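Local coordinates for rhamnonate dehydratase (Gibberella zeae PH-1, PDB 3FXG), which catalyses the dehydration of L-rhamnonate as a magnesium-dependent member of the enolase superfamily, probably giving 2-keto-3-deoxy-L-rhamnonate, at the interface of chains A and B. Sequence-based numbering; all coordinates share one arbitrary frame. Chains: chain A/B, Rhamnonate dehydratase.

The interface of chains A and B. Residues chain A 254-255, 257; chain B 284-285.
The patch has almost no apolar centre, the nearest thing to one being the aliphatic CB of A:Asp257 packed 3.8 Å from the guanidinium NH2 of B:Arg284; charged groups mainly hold it. The 3-10 helix 253-258 of chain A faces helix 279-287 of chain B. B:Arg284 stretches across, its chain extended from CG to NE, and uses NH2 to bridge two carboxylates, whose accepting oxygens lie close to the guanidinium plane. One N-H runs nearly straight (169° at the hydrogen) to OD1 of A:Asp255, 2.9 Å from NH2. That carboxylate stands almost perpendicular to the guanidinium and is met on its anti side, the donor tilted out of its plane; with CG swung opposite the backbone N (chi1 -174°), it points OD1 at the arginine. The other bond from NH2 is longer, 3.3 Å to OD2 of A:Asp257, again anti and tilted, but with the two flat groups only 28° apart. Over one guanidinium face, towards its rim, sits the backbone carbonyl O of A:Asp254. Further out, B:Lys285 reaches over through bends at chi2, chi3 and chi4 to bring its ammonium NZ within 2.9 Å of the same OD2 of A:Asp257, on the syn side and also out of plane. Arginine and lysine thus grip this oxygen from opposite faces of the carboxylate plane, and the two positive charges would probably favour the ionised form of A:Asp257. Repeated by the two-fold axis, this salt-bridge network probably helps to hold and orient the two subunits in the deposited eight-chain assembly, if that pairing is biological.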
# COMPACT_ATOMS: atom_id res chain seq x y z
N ASP A 254 1.60 -23.50 -4.73
CA ASP A 254 0.63 -22.93 -3.78
C ASP A 254 1.14 -21.65 -3.13
O ASP A 254 0.39 -20.98 -2.44
CB ASP A 254 0.31 -23.91 -2.64
CG ASP A 254 -0.58 -25.05 -3.05
OD1 ASP A 254 -1.58 -24.82 -3.77
OD2 ASP A 254 -0.30 -26.19 -2.63
N ASP A 255 2.42 -21.32 -3.33
CA ASP A 255 2.99 -20.14 -2.70
C ASP A 255 3.73 -19.19 -3.63
O ASP A 255 4.86 -18.78 -3.36
CB ASP A 255 3.90 -20.58 -1.54
CG ASP A 255 4.44 -19.40 -0.72
OD1 ASP A 255 3.75 -18.36 -0.62
OD2 ASP A 255 5.55 -19.52 -0.16
N ASP A 257 3.09 -16.29 -3.93
CA ASP A 257 3.19 -15.04 -3.18
C ASP A 257 4.60 -14.91 -2.58
O ASP A 257 5.09 -13.80 -2.36
CB ASP A 257 2.16 -14.98 -2.04
CG ASP A 257 0.73 -14.91 -2.55
OD1 ASP A 257 0.49 -14.25 -3.58
OD2 ASP A 257 -0.16 -15.51 -1.91
N ARG B 284 -6.02 -19.69 3.01
CA ARG B 284 -5.33 -18.56 3.63
C ARG B 284 -5.70 -17.29 2.86
O ARG B 284 -5.81 -16.21 3.45
CB ARG B 284 -3.80 -18.78 3.63
CG ARG B 284 -3.10 -18.45 2.32
CD ARG B 284 -1.62 -18.84 2.36
NE ARG B 284 -0.88 -18.27 1.24
CZ ARG B 284 0.37 -18.58 0.92
NH1 ARG B 284 1.05 -19.47 1.63
NH2 ARG B 284 0.95 -17.99 -0.12
N LYS B 285 -5.92 -17.41 1.56
CA LYS B 285 -6.28 -16.24 0.77
C LYS B 285 -7.70 -15.72 1.04
O LYS B 285 -7.98 -14.54 0.84
CB LYS B 285 -6.09 -16.53 -0.73
CG LYS B 285 -4.65 -16.91 -1.07
CD LYS B 285 -4.21 -16.33 -2.41
CE LYS B 285 -4.04 -14.82 -2.34
NZ LYS B 285 -2.85 -14.39 -1.55